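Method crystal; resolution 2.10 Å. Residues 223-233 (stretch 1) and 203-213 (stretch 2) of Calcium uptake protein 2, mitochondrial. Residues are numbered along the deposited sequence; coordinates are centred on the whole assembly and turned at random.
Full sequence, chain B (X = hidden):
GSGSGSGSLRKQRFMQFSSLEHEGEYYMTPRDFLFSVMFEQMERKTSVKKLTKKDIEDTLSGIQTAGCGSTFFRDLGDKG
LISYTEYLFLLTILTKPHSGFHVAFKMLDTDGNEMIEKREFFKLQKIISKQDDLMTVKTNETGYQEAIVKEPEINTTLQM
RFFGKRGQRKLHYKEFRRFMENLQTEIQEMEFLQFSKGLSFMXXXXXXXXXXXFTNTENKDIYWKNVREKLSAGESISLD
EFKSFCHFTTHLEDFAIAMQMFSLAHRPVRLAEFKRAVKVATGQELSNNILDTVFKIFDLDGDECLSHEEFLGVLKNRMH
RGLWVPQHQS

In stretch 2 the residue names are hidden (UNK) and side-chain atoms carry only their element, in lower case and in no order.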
# COMPACT_ATOMS: atom_id res chain seq x y z
N TYR B 223 -4.21 -3.69 30.04
CA TYR B 223 -2.94 -3.04 29.72
C TYR B 223 -2.39 -2.31 30.93
O TYR B 223 -1.22 -2.46 31.28
CB TYR B 223 -3.12 -2.05 28.56
CG TYR B 223 -3.80 -2.64 27.35
CD1 TYR B 223 -3.66 -3.99 27.04
CD2 TYR B 223 -4.59 -1.84 26.53
CE1 TYR B 223 -4.30 -4.53 25.93
CE2 TYR B 223 -5.21 -2.37 25.42
CZ TYR B 223 -5.07 -3.71 25.13
OH TYR B 223 -5.71 -4.22 24.02
N TRP B 224 -3.24 -1.50 31.57
CA TRP B 224 -2.79 -0.66 32.66
C TRP B 224 -2.47 -1.46 33.91
O TRP B 224 -1.59 -1.08 34.69
CB TRP B 224 -3.82 0.43 32.96
CG TRP B 224 -3.69 1.57 32.01
CD1 TRP B 224 -4.54 1.90 30.99
CD2 TRP B 224 -2.63 2.53 31.97
NE1 TRP B 224 -4.07 3.01 30.32
CE2 TRP B 224 -2.90 3.42 30.91
CE3 TRP B 224 -1.48 2.73 32.74
CZ2 TRP B 224 -2.06 4.49 30.60
CZ3 TRP B 224 -0.65 3.80 32.43
CH2 TRP B 224 -0.95 4.66 31.38
N LYS B 225 -3.19 -2.56 34.15
CA LYS B 225 -2.80 -3.43 35.25
C LYS B 225 -1.39 -3.96 35.04
O LYS B 225 -0.58 -3.99 35.97
CB LYS B 225 -3.81 -4.56 35.41
CG LYS B 225 -3.56 -5.46 36.60
CD LYS B 225 -4.67 -6.48 36.79
CE LYS B 225 -4.31 -7.50 37.88
NZ LYS B 225 -3.86 -6.86 39.16
N ASN B 226 -1.06 -4.34 33.80
CA ASN B 226 0.29 -4.83 33.50
C ASN B 226 1.32 -3.73 33.68
O ASN B 226 2.44 -4.00 34.13
CB ASN B 226 0.35 -5.39 32.08
CG ASN B 226 -0.37 -6.71 31.95
OD1 ASN B 226 -0.57 -7.40 32.93
ND2 ASN B 226 -0.75 -7.07 30.73
N VAL B 227 0.99 -2.50 33.29
CA VAL B 227 1.92 -1.39 33.49
C VAL B 227 2.25 -1.24 34.96
O VAL B 227 3.43 -1.16 35.35
CB VAL B 227 1.35 -0.08 32.91
CG1 VAL B 227 2.25 1.09 33.31
CG2 VAL B 227 1.20 -0.15 31.39
N ARG B 228 1.22 -1.22 35.81
CA ARG B 228 1.43 -0.91 37.22
C ARG B 228 2.16 -2.03 37.94
O ARG B 228 2.96 -1.76 38.85
CB ARG B 228 0.09 -0.64 37.92
CG ARG B 228 -0.68 0.54 37.38
CD ARG B 228 -1.85 0.88 38.30
NE ARG B 228 -2.71 -0.27 38.58
CZ ARG B 228 -3.83 -0.57 37.91
NH1 ARG B 228 -4.25 0.20 36.92
NH2 ARG B 228 -4.53 -1.64 38.25
N GLU B 229 1.94 -3.28 37.54
CA GLU B 229 2.41 -4.42 38.31
C GLU B 229 3.59 -5.16 37.70
O GLU B 229 4.34 -5.80 38.44
CB GLU B 229 1.26 -5.40 38.54
CG GLU B 229 0.17 -4.82 39.43
CD GLU B 229 -1.12 -5.62 39.42
OE1 GLU B 229 -2.14 -5.10 39.94
OE2 GLU B 229 -1.12 -6.76 38.89
N LYS B 230 3.81 -5.08 36.38
CA LYS B 230 4.87 -5.85 35.76
C LYS B 230 6.01 -5.01 35.20
O LYS B 230 7.02 -5.58 34.79
CB LYS B 230 4.31 -6.72 34.63
CG LYS B 230 3.19 -7.61 35.09
CD LYS B 230 2.53 -8.31 33.92
CE LYS B 230 1.50 -9.32 34.39
NZ LYS B 230 0.69 -9.81 33.23
N LEU B 231 5.87 -3.69 35.18
CA LEU B 231 6.94 -2.86 34.64
C LEU B 231 7.93 -2.62 35.75
O LEU B 231 7.71 -1.78 36.64
CB LEU B 231 6.40 -1.56 34.06
CG LEU B 231 5.78 -1.78 32.70
CD1 LEU B 231 5.57 -0.45 31.98
CD2 LEU B 231 6.66 -2.71 31.88
N SER B 232 9.03 -3.37 35.71
CA SER B 232 10.12 -3.17 36.65
C SER B 232 10.61 -1.73 36.58
O SER B 232 10.31 -0.98 35.65
CB SER B 232 11.26 -4.13 36.33
OG SER B 232 10.74 -5.39 35.94
N ALA B 233 11.36 -1.34 37.60
CA ALA B 233 12.13 -0.11 37.52
C ALA B 233 13.48 -0.36 36.84
O ALA B 233 14.53 0.07 37.31
CB ALA B 233 12.32 0.48 38.92
N UNK B 203 11.03 6.71 32.10
CA UNK B 203 10.83 5.43 32.77
C UNK B 203 10.01 4.51 31.88
O UNK B 203 9.28 4.97 30.99
c UNK B 203 10.95 6.58 35.01
c UNK B 203 7.86 7.06 36.90
c UNK B 203 10.17 5.62 34.13
n UNK B 203 8.82 7.01 36.00
n UNK B 203 6.60 7.25 36.50
n UNK B 203 8.14 6.90 38.20
c UNK B 203 10.21 6.79 36.32
N UNK B 204 10.15 3.20 32.10
CA UNK B 204 9.35 2.26 31.32
C UNK B 204 7.87 2.57 31.43
O UNK B 204 7.15 2.48 30.44
c UNK B 204 11.26 -1.08 31.80
c UNK B 204 9.63 0.83 31.77
n UNK B 204 12.74 -3.09 31.78
c UNK B 204 10.94 0.28 31.19
c UNK B 204 12.46 -1.73 31.15
N UNK B 205 7.39 2.97 32.61
CA UNK B 205 5.97 3.30 32.66
C UNK B 205 5.65 4.66 32.05
O UNK B 205 4.49 4.87 31.68
o UNK B 205 5.01 5.24 37.09
c UNK B 205 5.44 3.21 34.11
c UNK B 205 5.85 4.31 35.05
o UNK B 205 4.60 3.13 36.71
c UNK B 205 5.10 4.22 36.38
N UNK B 206 6.62 5.58 31.95
CA UNK B 206 6.39 6.80 31.17
C UNK B 206 6.21 6.48 29.69
O UNK B 206 5.38 7.08 29.01
o UNK B 206 6.97 8.22 33.60
c UNK B 206 7.55 7.81 31.32
c UNK B 206 7.86 8.20 32.76
o UNK B 206 9.05 8.53 33.04
N UNK B 207 7.02 5.56 29.17
CA UNK B 207 6.85 5.12 27.79
C UNK B 207 5.50 4.42 27.61
O UNK B 207 4.82 4.60 26.60
c UNK B 207 7.86 3.58 26.05
c UNK B 207 8.08 4.31 24.90
c UNK B 207 8.02 4.21 27.40
c UNK B 207 7.54 2.41 23.53
c UNK B 207 7.49 2.24 25.93
c UNK B 207 7.32 1.66 24.68
c UNK B 207 7.92 3.73 23.64
N UNK B 208 5.09 3.64 28.60
CA UNK B 208 3.77 3.01 28.53
C UNK B 208 2.67 4.07 28.49
O UNK B 208 1.70 3.93 27.74
c UNK B 208 3.57 2.06 29.70
N UNK B 209 2.80 5.13 29.30
CA UNK B 209 1.80 6.20 29.28
C UNK B 209 1.73 6.86 27.92
O UNK B 209 0.64 7.16 27.43
c UNK B 209 1.94 6.87 31.75
o UNK B 209 2.66 9.08 32.23
c UNK B 209 2.53 7.92 32.67
c UNK B 209 2.12 7.26 30.32
o UNK B 209 2.91 7.58 33.80
N UNK B 210 2.89 7.15 27.30
CA UNK B 210 2.88 7.65 25.93
C UNK B 210 2.16 6.66 25.00
O UNK B 210 1.30 7.04 24.21
c UNK B 210 4.95 5.88 22.90
c UNK B 210 5.18 5.27 21.66
c UNK B 210 4.39 8.19 23.98
c UNK B 210 4.66 7.97 21.72
c UNK B 210 4.31 7.89 25.45
c UNK B 210 4.88 7.36 20.48
c UNK B 210 4.68 7.25 22.93
c UNK B 210 4.20 9.41 23.37
c UNK B 210 5.14 6.01 20.47
n UNK B 210 4.36 9.28 22.02
N UNK B 211 2.51 5.38 25.10
CA UNK B 211 2.02 4.41 24.12
C UNK B 211 0.51 4.26 24.20
O UNK B 211 -0.16 4.08 23.18
c UNK B 211 3.09 0.61 23.95
c UNK B 211 2.71 3.06 24.35
c UNK B 211 2.41 1.87 23.43
c UNK B 211 2.87 2.15 22.05
N UNK B 212 -0.05 4.34 25.40
CA UNK B 212 -1.47 4.12 25.67
C UNK B 212 -2.26 5.42 25.71
O UNK B 212 -3.45 5.39 26.03
c UNK B 212 -1.05 1.39 28.46
c UNK B 212 -1.09 1.94 27.04
c UNK B 212 -1.96 1.07 26.15
c UNK B 212 -1.63 3.37 27.01
N UNK B 213 -1.63 6.54 25.40
CA UNK B 213 -2.27 7.84 25.61
C UNK B 213 -3.55 8.00 24.79
O UNK B 213 -4.49 8.66 25.24
c UNK B 213 -2.47 12.54 25.24
c UNK B 213 -1.81 10.60 27.08
c UNK B 213 -1.29 8.94 25.28
c UNK B 213 -2.06 11.28 24.82
c UNK B 213 -1.73 10.30 25.74
c UNK B 213 -2.21 11.85 27.50
c UNK B 213 -2.54 12.83 26.57
O HOH W 1 -5.35 4.60 28.17

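Position 203 carries four carbons and three nitrogens: three carbons lead to a nitrogen, and the carbon beyond it bears two more nitrogens. This guanidinium identifies Arg-203, which holds the N-cap position and touches nothing on stretch 1. At position 204 four carbons run in a row to a terminal nitrogen, with chi1 at -79° (m) and chi2, chi3 and chi4 all t; this is Lys-204. Its CD lies 4.0 Å from Ser-232 O, and its backbone O is 3.7 Å from Leu-231 CD1, while its NZ is hydrogen-bonded elsewhere in the structure.

Position 205 has three carbons, the third carrying two oxygens, and its CB sits 3.9 Å from Val-227 CG1. A carboxylate at the end of a chain of this length makes it Glu-205. With chi1 at 73° (p), its acid end reaches back to the guanidinium, where Arg-203 NH2 and Glu-205 OE2 form a salt bridge of 2.6 Å. Position 206 is one carbon shorter, two carbons with two oxygens on the second, and points away from stretch 1: Asp-206. Its OD2 accepts a hydrogen bond from Arg-203 N at 2.8 Å, tying down the start of the helix, and its OD1 forms a salt bridge with Arg-203 NH2 at 3.1 Å.

At position 207 one carbon leads to a ring of six carbons with no oxygen attached, which gives Phe-207; the ring makes no contact with stretch 1. Position 208 has a single side-chain carbon, 3.7 Å from Val-227 CG2 and 3.9 Å from Leu-231 CD1. It is Ala-208, whose CB points toward the other stretch and meets both side chains directly.

Position 209 repeats the pattern of three carbons ending in two oxygens, so it is Glu-209. Its CG packs 3.7 Å from Trp-224 CH2, at the edge of the indole, so that the aliphatic part of an acidic side chain serves the contact. At position 210 one carbon precedes fused five- and six-membered rings holding eight carbons and one nitrogen: Trp-210, directed away from stretch 1. Position 211 has four carbons forked at the second, the pattern of Leu-211, and lies out of reach.

Position 212 has the same forked four-carbon side chain but points toward stretch 1, and is Leu-212. Its CD2 lies 3.9 Å from Tyr-223 CD2, while its CD1 is 4.0 Å from Val-227 CG2 and sits over one face of Trp-224 in a CH-pi contact, 3.9 Å from the centroid of the five-membered ring. Position 213, one carbon and a six-carbon ring, is Phe-213, facing away.

The two helices run nearly antiparallel, at 168°, with axes 10.1 Å apart at closest approach. No direct hydrogen bond joins the stretches; apolar packing by Leu-212 and Ala-208 against Tyr-223, Trp-224, Val-227 and Leu-231 dominates. One water adds a polar bridge, donating to Leu-212 O and accepting from Trp-224 NE1, each at 3.0 Å.

Stretch 2 203-213: RKEDFAEWLLF
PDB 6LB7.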